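Local coordinates for protein COMPASS component SPP1 (Saccharomyces cerevisiae S288c, PDB 6J2P) that reads the methyllysine mark on the histone H3 tail through its PHD finger, as a subunit of the Set1C/COMPASS methyltransferase complex, at residues 26-31 against 47-52; 40-45 against 66-71; 71-76 against 88-93; 94-99 against 110-115. All coordinates share one frame; numbering follows the deposited sequence.

Contact 1: 26-31 against 47-52; sequences VYCICK and DWFHFT. With ZN (zinc ion), chain K.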
loop_
_atom_site.group_PDB
_atom_site.type_symbol
_atom_site.label_atom_id
_atom_site.label_comp_id
_atom_site.label_asym_id
_atom_site.label_seq_id
_atom_site.Cartn_x
_atom_site.Cartn_y
_atom_site.Cartn_z
ATOM N N VAL A 26 10.660 16.918 1.982
ATOM C CA VAL A 26 10.671 15.966 0.884
ATOM C C VAL A 26 10.423 14.568 1.432
ATOM O O VAL A 26 10.537 14.312 2.634
ATOM C CB VAL A 26 11.993 16.030 0.097
ATOM C CG1 VAL A 26 12.034 17.318 -0.719
ATOM C CG2 VAL A 26 13.181 15.947 1.063
ATOM N N TYR A 27 10.038 13.663 0.535
ATOM C CA TYR A 27 9.711 12.296 0.913
ATOM C C TYR A 27 10.163 11.350 -0.193
ATOM O O TYR A 27 10.695 11.776 -1.221
ATOM C CB TYR A 27 8.210 12.137 1.177
ATOM C CG TYR A 27 7.654 13.068 2.226
ATOM C CD1 TYR A 27 7.135 14.308 1.876
ATOM C CD2 TYR A 27 7.637 12.703 3.566
ATOM C CE1 TYR A 27 6.622 15.164 2.832
ATOM C CE2 TYR A 27 7.123 13.551 4.529
ATOM C CZ TYR A 27 6.616 14.780 4.156
ATOM O OH TYR A 27 6.105 15.626 5.112
ATOM N N CYS A 28 9.950 10.052 0.037
ATOM C CA CYS A 28 10.106 9.028 -0.994
ATOM C C CYS A 28 11.553 8.862 -1.447
ATOM O O CYS A 28 12.457 9.530 -0.934
ATOM C CB CYS A 28 9.206 9.353 -2.194
ATOM S SG CYS A 28 9.005 8.022 -3.390
ATOM N N ILE A 29 11.779 7.951 -2.397
ATOM C CA ILE A 29 13.109 7.777 -2.972
ATOM C C ILE A 29 13.457 8.899 -3.939
ATOM O O ILE A 29 14.645 9.147 -4.189
ATOM C CB ILE A 29 13.224 6.419 -3.686
ATOM C CG1 ILE A 29 11.960 6.137 -4.502
ATOM C CG2 ILE A 29 13.470 5.305 -2.681
ATOM C CD1 ILE A 29 12.075 4.938 -5.417
ATOM N N CYS A 30 12.449 9.581 -4.492
ATOM C CA CYS A 30 12.674 10.731 -5.358
ATOM C C CYS A 30 13.107 11.969 -4.584
ATOM O O CYS A 30 13.679 12.887 -5.180
ATOM C CB CYS A 30 11.400 11.045 -6.149
ATOM S SG CYS A 30 9.959 11.459 -5.116
ATOM N N LYS A 31 12.847 12.006 -3.276
ATOM C CA LYS A 31 13.158 13.157 -2.430
ATOM C C LYS A 31 12.550 14.436 -3.008
ATOM O O LYS A 31 13.203 15.474 -3.136
ATOM C CB LYS A 31 14.669 13.277 -2.211
ATOM C CG LYS A 31 15.288 11.997 -1.635
ATOM C CD LYS A 31 15.237 11.914 -0.107
ATOM C CE LYS A 31 15.392 13.270 0.564
ATOM N NZ LYS A 31 15.041 13.258 2.029
ATOM N N ASP A 47 8.759 7.188 6.711
ATOM C CA ASP A 47 8.774 7.965 5.484
ATOM C C ASP A 47 7.509 7.699 4.668
ATOM O O ASP A 47 6.687 6.841 5.000
ATOM C CB ASP A 47 10.024 7.644 4.660
ATOM C CG ASP A 47 10.504 8.828 3.839
ATOM O OD1 ASP A 47 11.611 8.744 3.263
ATOM O OD2 ASP A 47 9.776 9.841 3.767
ATOM N N TRP A 48 7.360 8.456 3.584
ATOM C CA TRP A 48 6.216 8.339 2.693
ATOM C C TRP A 48 6.712 8.266 1.258
ATOM O O TRP A 48 7.661 8.960 0.888
ATOM C CB TRP A 48 5.248 9.514 2.870
ATOM C CG TRP A 48 4.586 9.511 4.210
ATOM C CD1 TRP A 48 5.113 9.962 5.386
ATOM C CD2 TRP A 48 3.279 9.015 4.519
ATOM N NE1 TRP A 48 4.211 9.784 6.407
ATOM C CE2 TRP A 48 3.076 9.205 5.902
ATOM C CE3 TRP A 48 2.257 8.436 3.761
ATOM C CZ2 TRP A 48 1.896 8.834 6.541
ATOM C CZ3 TRP A 48 1.086 8.066 4.400
ATOM C CH2 TRP A 48 0.914 8.268 5.776
ATOM N N PHE A 49 6.068 7.421 0.455
ATOM C CA PHE A 49 6.555 7.095 -0.876
ATOM C C PHE A 49 5.419 7.164 -1.886
ATOM O O PHE A 49 4.320 6.661 -1.634
ATOM C CB PHE A 49 7.199 5.698 -0.895
ATOM C CG PHE A 49 8.337 5.548 0.078
ATOM C CD1 PHE A 49 9.646 5.709 -0.338
ATOM C CD2 PHE A 49 8.093 5.251 1.411
ATOM C CE1 PHE A 49 10.692 5.582 0.552
ATOM C CE2 PHE A 49 9.135 5.121 2.307
ATOM C CZ PHE A 49 10.437 5.290 1.877
ATOM N N HIS A 50 5.697 7.785 -3.030
ATOM C CA HIS A 50 4.700 7.899 -4.087
ATOM C C HIS A 50 4.426 6.541 -4.719
ATOM O O HIS A 50 5.332 5.719 -4.882
ATOM C CB HIS A 50 5.168 8.882 -5.160
ATOM C CG HIS A 50 5.431 10.263 -4.645
ATOM N ND1 HIS A 50 6.699 10.791 -4.548
ATOM C CD2 HIS A 50 4.589 11.224 -4.198
ATOM C CE1 HIS A 50 6.628 12.017 -4.063
ATOM N NE2 HIS A 50 5.359 12.303 -3.840
ATOM N N PHE A 51 3.158 6.311 -5.072
ATOM C CA PHE A 51 2.803 5.104 -5.811
ATOM C C PHE A 51 3.565 5.026 -7.126
ATOM O O PHE A 51 4.105 3.972 -7.481
ATOM C CB PHE A 51 1.298 5.077 -6.077
ATOM C CG PHE A 51 0.514 4.282 -5.082
ATOM C CD1 PHE A 51 -0.188 3.157 -5.475
ATOM C CD2 PHE A 51 0.462 4.663 -3.755
ATOM C CE1 PHE A 51 -0.925 2.422 -4.563
ATOM C CE2 PHE A 51 -0.283 3.936 -2.842
ATOM C CZ PHE A 51 -0.965 2.809 -3.243
ATOM N N THR A 52 3.625 6.143 -7.860
ATOM C CA THR A 52 4.266 6.145 -9.171
ATOM C C THR A 52 5.756 5.847 -9.073
ATOM O O THR A 52 6.323 5.220 -9.976
ATOM C CB THR A 52 4.037 7.489 -9.862
ATOM O OG1 THR A 52 4.388 8.549 -8.966
ATOM C CG2 THR A 52 2.577 7.637 -10.263
HETATM ZN ZN ZN K . 8.407 9.719 -5.041
#
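Trp48 turns the edge of its indole toward the face of Tyr27 in an offset edge-to-face pair, the two ring planes at 90° and the centroid of the Trp48 five-membered ring 5.8 Å from that of the Tyr27 ring. The two side chains lie next to each other and point the same way, and both pack on a modified side chain of the bound histone peptide, consistent with the aromatic cage by which many PHD fingers read methyllysine. Beside them, Asp47 brings OD2 to the rim of the Tyr27 ring, 3.6 Å from CD2, while the same OD2 accepts the N-H of Trp48 from above the carboxylate plane. The same two segments also build a metal site. With SG anti to its backbone N (chi1 -167°), Cys28 reaches the zinc ion at 2.4 Å, and that sulfur also accepts the N-H of His50, N to SG 3.3 Å. Cys30 SG and His50 ND1 are ligands too, SG lying in the plane of the imidazole at its edge, and Cys53 completes the four. Phe49 packs alongside the Cys28 backbone, its CD1 3.4 Å from Cys28 CA. The loop 26-31 is thus held against strand 48-50, which pairs antiparallel with strand 39-41 through Phe49 and Val40 and is followed by the short helix 51-54.

Contact 2: 40-45 against 66-71; sequences VGCDGC and SFYCPY. With ZN (zinc ion), chain I.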
loop_
_atom_site.group_PDB
_atom_site.type_symbol
_atom_site.label_atom_id
_atom_site.label_comp_id
_atom_site.label_asym_id
_atom_site.label_seq_id
_atom_site.Cartn_x
_atom_site.Cartn_y
_atom_site.Cartn_z
ATOM N N VAL A 40 2.112 6.002 0.178
ATOM C CA VAL A 40 2.059 5.073 1.302
ATOM C C VAL A 40 3.098 5.502 2.324
ATOM O O VAL A 40 4.150 6.048 1.979
ATOM C CB VAL A 40 2.320 3.600 0.909
ATOM C CG1 VAL A 40 1.756 2.659 1.967
ATOM C CG2 VAL A 40 1.760 3.287 -0.445
ATOM N N GLY A 41 2.805 5.229 3.594
ATOM C CA GLY A 41 3.773 5.397 4.661
ATOM C C GLY A 41 4.419 4.073 4.985
ATOM O O GLY A 41 3.735 3.065 5.197
ATOM N N CYS A 42 5.750 4.066 5.006
ATOM C CA CYS A 42 6.479 2.861 5.363
ATOM C C CYS A 42 6.288 2.549 6.843
ATOM O O CYS A 42 6.043 3.436 7.664
ATOM C CB CYS A 42 7.965 3.014 5.045
ATOM S SG CYS A 42 8.923 1.485 5.232
ATOM N N ASP A 43 6.391 1.264 7.179
ATOM C CA ASP A 43 6.243 0.832 8.561
ATOM C C ASP A 43 7.573 0.596 9.265
ATOM O O ASP A 43 7.605 0.573 10.500
ATOM C CB ASP A 43 5.389 -0.441 8.627
ATOM C CG ASP A 43 3.910 -0.160 8.411
ATOM O OD1 ASP A 43 3.407 0.841 8.965
ATOM O OD2 ASP A 43 3.249 -0.937 7.687
ATOM N N GLY A 44 8.663 0.426 8.520
ATOM C CA GLY A 44 9.979 0.362 9.124
ATOM C C GLY A 44 10.414 1.734 9.592
ATOM O O GLY A 44 10.415 2.021 10.793
ATOM N N CYS A 45 10.791 2.590 8.646
ATOM C CA CYS A 45 10.959 4.005 8.927
ATOM C C CYS A 45 9.599 4.693 8.847
ATOM O O CYS A 45 8.578 4.074 8.537
ATOM C CB CYS A 45 11.962 4.626 7.956
ATOM S SG CYS A 45 11.414 4.646 6.227
ATOM N N SER A 66 0.386 -3.901 4.938
ATOM C CA SER A 66 1.511 -3.191 5.532
ATOM C C SER A 66 2.592 -3.042 4.474
ATOM O O SER A 66 2.970 -4.025 3.828
ATOM C CB SER A 66 2.055 -3.930 6.760
ATOM O OG SER A 66 2.357 -5.280 6.454
ATOM N N PHE A 67 3.079 -1.822 4.296
ATOM C CA PHE A 67 4.063 -1.524 3.267
ATOM C C PHE A 67 5.441 -1.341 3.888
ATOM O O PHE A 67 5.579 -0.773 4.976
ATOM C CB PHE A 67 3.671 -0.269 2.485
ATOM C CG PHE A 67 4.732 0.211 1.540
ATOM C CD1 PHE A 67 4.960 -0.443 0.340
ATOM C CD2 PHE A 67 5.507 1.316 1.854
ATOM C CE1 PHE A 67 5.940 -0.004 -0.533
ATOM C CE2 PHE A 67 6.488 1.759 0.987
ATOM C CZ PHE A 67 6.706 1.098 -0.207
ATOM N N TYR A 68 6.460 -1.830 3.184
ATOM C CA TYR A 68 7.850 -1.664 3.586
ATOM C C TYR A 68 8.646 -1.215 2.372
ATOM O O TYR A 68 8.674 -1.912 1.352
ATOM C CB TYR A 68 8.416 -2.962 4.169
ATOM C CG TYR A 68 7.916 -3.252 5.566
ATOM C CD1 TYR A 68 8.397 -2.538 6.657
ATOM C CD2 TYR A 68 6.956 -4.229 5.795
ATOM C CE1 TYR A 68 7.942 -2.793 7.937
ATOM C CE2 TYR A 68 6.494 -4.491 7.073
ATOM C CZ TYR A 68 6.992 -3.770 8.140
ATOM O OH TYR A 68 6.538 -4.023 9.415
ATOM N N CYS A 69 9.285 -0.049 2.483
ATOM C CA CYS A 69 9.997 0.536 1.360
ATOM C C CYS A 69 11.187 -0.342 0.969
ATOM O O CYS A 69 11.622 -1.193 1.748
ATOM C CB CYS A 69 10.460 1.948 1.714
ATOM S SG CYS A 69 11.877 2.050 2.825
ATOM N N PRO A 70 11.716 -0.166 -0.247
ATOM C CA PRO A 70 12.855 -0.999 -0.670
ATOM C C PRO A 70 14.058 -0.902 0.249
ATOM O O PRO A 70 14.790 -1.889 0.402
ATOM C CB PRO A 70 13.177 -0.468 -2.076
ATOM C CG PRO A 70 12.492 0.863 -2.163
ATOM C CD PRO A 70 11.260 0.715 -1.335
ATOM N N TYR A 71 14.285 0.253 0.872
ATOM C CA TYR A 71 15.432 0.404 1.757
ATOM C C TYR A 71 15.213 -0.249 3.117
ATOM O O TYR A 71 16.193 -0.586 3.791
ATOM C CB TYR A 71 15.765 1.887 1.930
ATOM C CG TYR A 71 16.313 2.535 0.679
ATOM C CD1 TYR A 71 17.283 1.900 -0.087
ATOM C CD2 TYR A 71 15.856 3.781 0.261
ATOM C CE1 TYR A 71 17.785 2.485 -1.233
ATOM C CE2 TYR A 71 16.353 4.375 -0.884
ATOM C CZ TYR A 71 17.316 3.722 -1.627
ATOM O OH TYR A 71 17.816 4.307 -2.769
HETATM ZN ZN ZN I . 11.080 2.523 5.187
#
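The sulfur of Cys42 serves two roles at once: it binds the zinc ion at 2.4 Å and accepts the backbone N-H of Cys69, N to SG 3.2 Å and nearly straight at 171°. Such N-H to thiolate bonds are a familiar part of cysteine zinc sites, and here the bond ties together the two halves of the all-cysteine site of the PHD finger, Cys42 and Cys45 on one side, Cys69 and Cys72 on the other. Gly44 N adds a weak second bond to Cys42 SG. The bond from Cys69, with the weak one from Gly44, would probably draw off some of the sulfur's negative charge. Next door the backbones meet directly, Asp43 N donating to Phe67 O at 3.1 Å. The ring of Tyr68 packs obliquely against this turn, its CE1 3.5 Å from Asp43 CB and 3.3 Å from Gly44 N. An alanine in place of Tyr68 would probably leave a gap beside the turn and let Asp43 and Gly44 shift. That matters because Asp43 sends OD1 to a salt bridge with a basic side chain of the bound peptide. On strand 39-41, Val40 is turned so that CG1 is anti to its backbone N (chi1 -159°), and this methyl rests 3.5 Å from Phe67 CB.

Contact 3: 71-76 against 88-93; sequences YCQAGI and PKTLWK. With ZN (zinc ion), chain I.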
loop_
_atom_site.group_PDB
_atom_site.type_symbol
_atom_site.label_atom_id
_atom_site.label_comp_id
_atom_site.label_asym_id
_atom_site.label_seq_id
_atom_site.Cartn_x
_atom_site.Cartn_y
_atom_site.Cartn_z
ATOM N N TYR A 71 14.285 0.253 0.872
ATOM C CA TYR A 71 15.432 0.404 1.757
ATOM C C TYR A 71 15.213 -0.249 3.117
ATOM O O TYR A 71 16.193 -0.586 3.791
ATOM C CB TYR A 71 15.765 1.887 1.930
ATOM C CG TYR A 71 16.313 2.535 0.679
ATOM C CD1 TYR A 71 17.283 1.900 -0.087
ATOM C CD2 TYR A 71 15.856 3.781 0.261
ATOM C CE1 TYR A 71 17.785 2.485 -1.233
ATOM C CE2 TYR A 71 16.353 4.375 -0.884
ATOM C CZ TYR A 71 17.316 3.722 -1.627
ATOM O OH TYR A 71 17.816 4.307 -2.769
ATOM N N CYS A 72 13.960 -0.437 3.533
ATOM C CA CYS A 72 13.691 -1.151 4.776
ATOM C C CYS A 72 13.704 -2.660 4.574
ATOM O O CYS A 72 14.117 -3.398 5.476
ATOM C CB CYS A 72 12.349 -0.706 5.359
ATOM S SG CYS A 72 12.421 0.884 6.226
ATOM N N GLN A 73 13.260 -3.133 3.408
ATOM C CA GLN A 73 13.339 -4.557 3.103
ATOM C C GLN A 73 14.775 -5.019 2.901
ATOM O O GLN A 73 15.045 -6.220 2.999
ATOM C CB GLN A 73 12.506 -4.875 1.860
ATOM C CG GLN A 73 11.059 -4.421 1.957
ATOM C CD GLN A 73 10.234 -4.845 0.758
ATOM O OE1 GLN A 73 10.775 -5.297 -0.252
ATOM N NE2 GLN A 73 8.915 -4.706 0.864
ATOM N N ALA A 74 15.693 -4.098 2.621
ATOM C CA ALA A 74 17.109 -4.414 2.501
ATOM C C ALA A 74 17.857 -4.269 3.819
ATOM O O ALA A 74 19.078 -4.458 3.846
ATOM C CB ALA A 74 17.760 -3.524 1.437
ATOM N N GLY A 75 17.160 -3.943 4.905
ATOM C CA GLY A 75 17.801 -3.787 6.196
ATOM C C GLY A 75 18.702 -2.581 6.308
ATOM O O GLY A 75 19.661 -2.603 7.083
ATOM N N ILE A 76 18.415 -1.519 5.559
ATOM C CA ILE A 76 19.281 -0.348 5.528
ATOM C C ILE A 76 18.747 0.725 6.466
ATOM O O ILE A 76 19.522 1.455 7.094
ATOM C CB ILE A 76 19.424 0.192 4.093
ATOM C CG1 ILE A 76 19.916 -0.911 3.153
ATOM C CG2 ILE A 76 20.368 1.383 4.053
ATOM C CD1 ILE A 76 20.215 -0.424 1.751
ATOM N N PRO A 88 11.690 -7.173 7.001
ATOM C CA PRO A 88 10.260 -6.985 6.742
ATOM C C PRO A 88 9.960 -7.004 5.254
ATOM O O PRO A 88 10.776 -6.595 4.424
ATOM C CB PRO A 88 9.969 -5.610 7.350
ATOM C CG PRO A 88 11.275 -4.886 7.247
ATOM C CD PRO A 88 12.341 -5.931 7.453
ATOM N N LYS A 89 8.767 -7.492 4.922
ATOM C CA LYS A 89 8.314 -7.600 3.545
ATOM C C LYS A 89 6.912 -7.021 3.430
ATOM O O LYS A 89 6.106 -7.141 4.357
ATOM C CB LYS A 89 8.324 -9.059 3.072
ATOM C CG LYS A 89 8.207 -9.232 1.569
ATOM C CD LYS A 89 8.491 -10.670 1.160
ATOM C CE LYS A 89 7.584 -11.648 1.892
ATOM N NZ LYS A 89 7.827 -13.055 1.476
ATOM N N THR A 90 6.629 -6.391 2.292
ATOM C CA THR A 90 5.311 -5.809 2.072
ATOM C C THR A 90 4.261 -6.908 1.962
ATOM O O THR A 90 4.408 -7.849 1.176
ATOM C CB THR A 90 5.308 -4.949 0.811
ATOM O OG1 THR A 90 6.122 -3.788 1.019
ATOM C CG2 THR A 90 3.892 -4.514 0.471
ATOM N N LEU A 91 3.203 -6.790 2.760
ATOM C CA LEU A 91 2.097 -7.735 2.741
ATOM C C LEU A 91 0.912 -7.132 1.997
ATOM O O LEU A 91 0.569 -5.963 2.195
ATOM C CB LEU A 91 1.682 -8.117 4.164
ATOM C CG LEU A 91 2.735 -8.837 5.007
ATOM C CD1 LEU A 91 2.306 -8.895 6.466
ATOM C CD2 LEU A 91 2.990 -10.232 4.462
ATOM N N TRP A 92 0.287 -7.939 1.145
ATOM C CA TRP A 92 -0.837 -7.504 0.331
ATOM C C TRP A 92 -2.125 -8.163 0.804
ATOM O O TRP A 92 -2.137 -9.346 1.158
ATOM C CB TRP A 92 -0.596 -7.830 -1.145
ATOM C CG TRP A 92 0.571 -7.097 -1.722
ATOM C CD1 TRP A 92 1.884 -7.462 -1.655
ATOM C CD2 TRP A 92 0.533 -5.867 -2.455
ATOM N NE1 TRP A 92 2.666 -6.536 -2.302
ATOM C CE2 TRP A 92 1.861 -5.546 -2.801
ATOM C CE3 TRP A 92 -0.495 -5.006 -2.850
ATOM C CZ2 TRP A 92 2.187 -4.400 -3.522
ATOM C CZ3 TRP A 92 -0.169 -3.872 -3.571
ATOM C CH2 TRP A 92 1.161 -3.578 -3.898
ATOM N N LYS A 93 -3.209 -7.391 0.805
ATOM C CA LYS A 93 -4.515 -7.919 1.164
ATOM C C LYS A 93 -5.061 -8.802 0.041
ATOM O O LYS A 93 -4.505 -8.883 -1.058
ATOM C CB LYS A 93 -5.489 -6.781 1.469
ATOM C CG LYS A 93 -5.098 -5.943 2.679
ATOM C CD LYS A 93 -6.149 -4.894 2.990
ATOM C CE LYS A 93 -5.769 -4.078 4.212
ATOM N NZ LYS A 93 -6.796 -3.043 4.519
HETATM ZN ZN ZN I . 11.080 2.523 5.187
#
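Gln73 reaches across to the 88-93 segment with a side chain stretched out beyond CG. Its first torsion sets CG anti to the carbonyl carbon (chi1 -55°), where CG sits 3.3 Å from Pro88 O; the second is nearly straight (chi2 -176°) and carries CD onward in the direction of Thr90. The amide nitrogen NE2 ends 2.9 Å from Thr90 OG1, but at an angle too poor for a hydrogen bond. That hydroxyl is instead held by the backbone N-H of Tyr68. A CA-H...O contact from Gln73 CA also meets Pro88 O. An alanine in place of Gln73 would keep CB near Pro88 O but would probably open a gap where CG had lain against that oxygen and leave Thr90 without the neighbouring amide. The Pro88 ring lies against the helix end, its CG 3.7 Å from Cys72 O. That same carbonyl takes the N-H of Gly75, one of the two bonds of a Schellman motif that ends the short helix. Cys72 is the last zinc ligand of the PHD finger. The contact sets the region of the unconventional C3H zinc finger against the end of the PHD module.

Contact 4: 94-99 against 110-115; sequences RKCRIS and KYCSEE. With ZN (zinc ion), chain J.
Neither segment is regular helix or strand, and the backbones come closest at Cys96 and Tyr111, where Arg97 N donates to Lys110 O at 3.3 Å in an almost straight bond of 169°. This is the core of the unconventional C3H-type zinc finger, which is needed for the structural stability of the protein. Cys96 and Cys112 give it two sulfur ligands, with SG to zinc ion distances of 2.5 and 2.4 Å; Cys101 and His116 are the other residues of the site. Cys96 SG, anti to its backbone N (chi1 168°), also accepts the N-H of Ile98, N to SG 3.5 Å, and Cys112 N makes a weak bond to it. The metal bond is thus backed by amide donors. Next to the backbone bond, Arg97 and Lys110 pass each other at a slant, with Arg97 CG 3.8 Å from Lys110 CB. The Arg97 chain is bent and the Lys110 chain extended, and their like-charged ends stay apart; the Lys110 amine has its own mate in a salt bridge to Glu119. Tyr111 presents the rim of its ring to both Cys96 SG and Ile98. The Ile98 and Tyr111 side chains meet at about a right angle, with Ile98 CG1 4.2 Å from Tyr111 CD1.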
loop_
_atom_site.group_PDB
_atom_site.type_symbol
_atom_site.label_atom_id
_atom_site.label_comp_id
_atom_site.label_asym_id
_atom_site.label_seq_id
_atom_site.Cartn_x
_atom_site.Cartn_y
_atom_site.Cartn_z
ATOM N N ARG A 94 -6.169 -9.477 0.335
ATOM C CA ARG A 94 -6.830 -10.358 -0.620
ATOM C C ARG A 94 -7.963 -9.590 -1.292
ATOM O O ARG A 94 -8.926 -9.190 -0.629
ATOM C CB ARG A 94 -7.356 -11.614 0.077
ATOM C CG ARG A 94 -7.813 -12.729 -0.862
ATOM C CD ARG A 94 -8.233 -13.954 -0.068
ATOM N NE ARG A 94 -9.306 -13.632 0.867
ATOM C CZ ARG A 94 -9.202 -13.719 2.190
ATOM N NH1 ARG A 94 -8.065 -14.119 2.744
ATOM N NH2 ARG A 94 -10.234 -13.400 2.960
ATOM N N LYS A 95 -7.847 -9.388 -2.603
ATOM C CA LYS A 95 -8.796 -8.566 -3.340
ATOM C C LYS A 95 -10.102 -9.318 -3.572
ATOM O O LYS A 95 -10.105 -10.534 -3.784
ATOM C CB LYS A 95 -8.177 -8.131 -4.672
ATOM C CG LYS A 95 -9.140 -7.596 -5.720
ATOM C CD LYS A 95 -8.634 -7.928 -7.120
ATOM C CE LYS A 95 -9.770 -8.057 -8.117
ATOM N NZ LYS A 95 -10.213 -9.464 -8.298
ATOM N N CYS A 96 -11.217 -8.585 -3.506
ATOM C CA CYS A 96 -12.528 -9.151 -3.800
ATOM C C CYS A 96 -12.516 -9.846 -5.153
ATOM O O CYS A 96 -12.005 -9.306 -6.139
ATOM C CB CYS A 96 -13.591 -8.050 -3.776
ATOM S SG CYS A 96 -15.206 -8.523 -4.449
ATOM N N ARG A 97 -13.084 -11.053 -5.192
ATOM C CA ARG A 97 -12.972 -11.909 -6.367
ATOM C C ARG A 97 -13.804 -11.425 -7.551
ATOM O O ARG A 97 -13.684 -11.996 -8.640
ATOM C CB ARG A 97 -13.351 -13.347 -5.996
ATOM C CG ARG A 97 -12.661 -13.854 -4.727
ATOM C CD ARG A 97 -11.932 -15.165 -4.972
ATOM N NE ARG A 97 -12.775 -16.127 -5.678
ATOM C CZ ARG A 97 -12.317 -17.172 -6.363
ATOM N NH1 ARG A 97 -11.013 -17.401 -6.438
ATOM N NH2 ARG A 97 -13.159 -17.996 -6.974
ATOM N N ILE A 98 -14.648 -10.409 -7.371
ATOM C CA ILE A 98 -15.268 -9.744 -8.512
ATOM C C ILE A 98 -14.176 -9.035 -9.305
ATOM O O ILE A 98 -13.439 -8.202 -8.762
ATOM C CB ILE A 98 -16.357 -8.764 -8.054
ATOM C CG1 ILE A 98 -17.430 -9.497 -7.248
ATOM C CG2 ILE A 98 -16.985 -8.061 -9.254
ATOM C CD1 ILE A 98 -18.147 -10.578 -8.024
ATOM N N SER A 99 -14.069 -9.360 -10.598
ATOM C CA SER A 99 -12.972 -8.830 -11.406
ATOM C C SER A 99 -13.007 -7.308 -11.492
ATOM O O SER A 99 -11.964 -6.673 -11.688
ATOM C CB SER A 99 -13.004 -9.443 -12.807
ATOM O OG SER A 99 -14.271 -9.266 -13.414
ATOM N N LYS A 110 -15.014 -13.974 0.654
ATOM C CA LYS A 110 -14.222 -13.692 -0.530
ATOM C C LYS A 110 -14.701 -12.446 -1.266
ATOM O O LYS A 110 -14.367 -12.268 -2.442
ATOM C CB LYS A 110 -14.240 -14.905 -1.461
ATOM C CG LYS A 110 -15.553 -15.663 -1.471
ATOM C CD LYS A 110 -15.452 -16.928 -2.312
ATOM C CE LYS A 110 -16.697 -17.793 -2.169
ATOM N NZ LYS A 110 -16.548 -19.119 -2.835
ATOM N N TYR A 111 -15.464 -11.581 -0.599
ATOM C CA TYR A 111 -15.994 -10.368 -1.201
ATOM C C TYR A 111 -15.775 -9.192 -0.263
ATOM O O TYR A 111 -15.607 -9.355 0.948
ATOM C CB TYR A 111 -17.487 -10.509 -1.527
ATOM C CG TYR A 111 -17.801 -11.737 -2.337
ATOM C CD1 TYR A 111 -17.625 -11.741 -3.710
ATOM C CD2 TYR A 111 -18.256 -12.898 -1.729
ATOM C CE1 TYR A 111 -17.906 -12.860 -4.457
ATOM C CE2 TYR A 111 -18.539 -14.026 -2.467
ATOM C CZ TYR A 111 -18.360 -14.003 -3.832
ATOM O OH TYR A 111 -18.637 -15.124 -4.579
ATOM N N CYS A 112 -15.788 -7.991 -0.846
ATOM C CA CYS A 112 -15.552 -6.781 -0.069
ATOM C C CYS A 112 -16.745 -6.404 0.800
ATOM O O CYS A 112 -16.563 -5.724 1.815
ATOM C CB CYS A 112 -15.193 -5.622 -0.999
ATOM S SG CYS A 112 -16.489 -5.163 -2.178
ATOM N N SER A 113 -17.951 -6.827 0.430
ATOM C CA SER A 113 -19.153 -6.521 1.197
ATOM C C SER A 113 -20.249 -7.494 0.782
ATOM O O SER A 113 -20.029 -8.401 -0.027
ATOM C CB SER A 113 -19.587 -5.066 0.993
ATOM O OG SER A 113 -20.660 -4.728 1.857
ATOM N N GLU A 114 -21.442 -7.300 1.351
ATOM C CA GLU A 114 -22.585 -8.117 0.959
ATOM C C GLU A 114 -23.108 -7.717 -0.416
ATOM O O GLU A 114 -23.639 -8.561 -1.147
ATOM C CB GLU A 114 -23.691 -8.010 2.013
ATOM C CG GLU A 114 -24.981 -8.742 1.662
ATOM C CD GLU A 114 -24.742 -10.176 1.221
ATOM O OE1 GLU A 114 -24.013 -10.906 1.924
ATOM O OE2 GLU A 114 -25.285 -10.572 0.166
ATOM N N GLU A 115 -22.946 -6.446 -0.794
ATOM C CA GLU A 115 -23.410 -5.965 -2.090
ATOM C C GLU A 115 -22.708 -6.637 -3.264
ATOM O O GLU A 115 -23.169 -6.494 -4.401
ATOM C CB GLU A 115 -23.226 -4.447 -2.175
ATOM C CG GLU A 115 -23.786 -3.682 -0.982
ATOM C CD GLU A 115 -22.708 -3.215 -0.017
ATOM O OE1 GLU A 115 -21.630 -2.789 -0.485
ATOM O OE2 GLU A 115 -22.939 -3.273 1.210
HETATM ZN ZN ZN J . -16.099 -6.150 -4.280
#

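Overall arrangement
Contacts 1 and 2 cross along the chain, their segments alternating, which is the cross-brace zinc pattern of a PHD finger; their centres are about 10 Å apart, and they share the small sheet of strands 39-41 and 48-50. Contact 3 follows in series, its centre about 6 Å from that of contact 2, with which it shares Tyr71, helix 70-73 and one zinc ion. Its second segment runs through strand 91-92, paired with strand 64-66, and leads directly into contact 4. That last contact stands apart, its centre about 30 Å from that of contact 1 and 26 Å from those of contacts 2 and 3. The chain thus carries a compact histone reader and, joined to it through contact 3, a C3H zinc finger whose metal site lies well away.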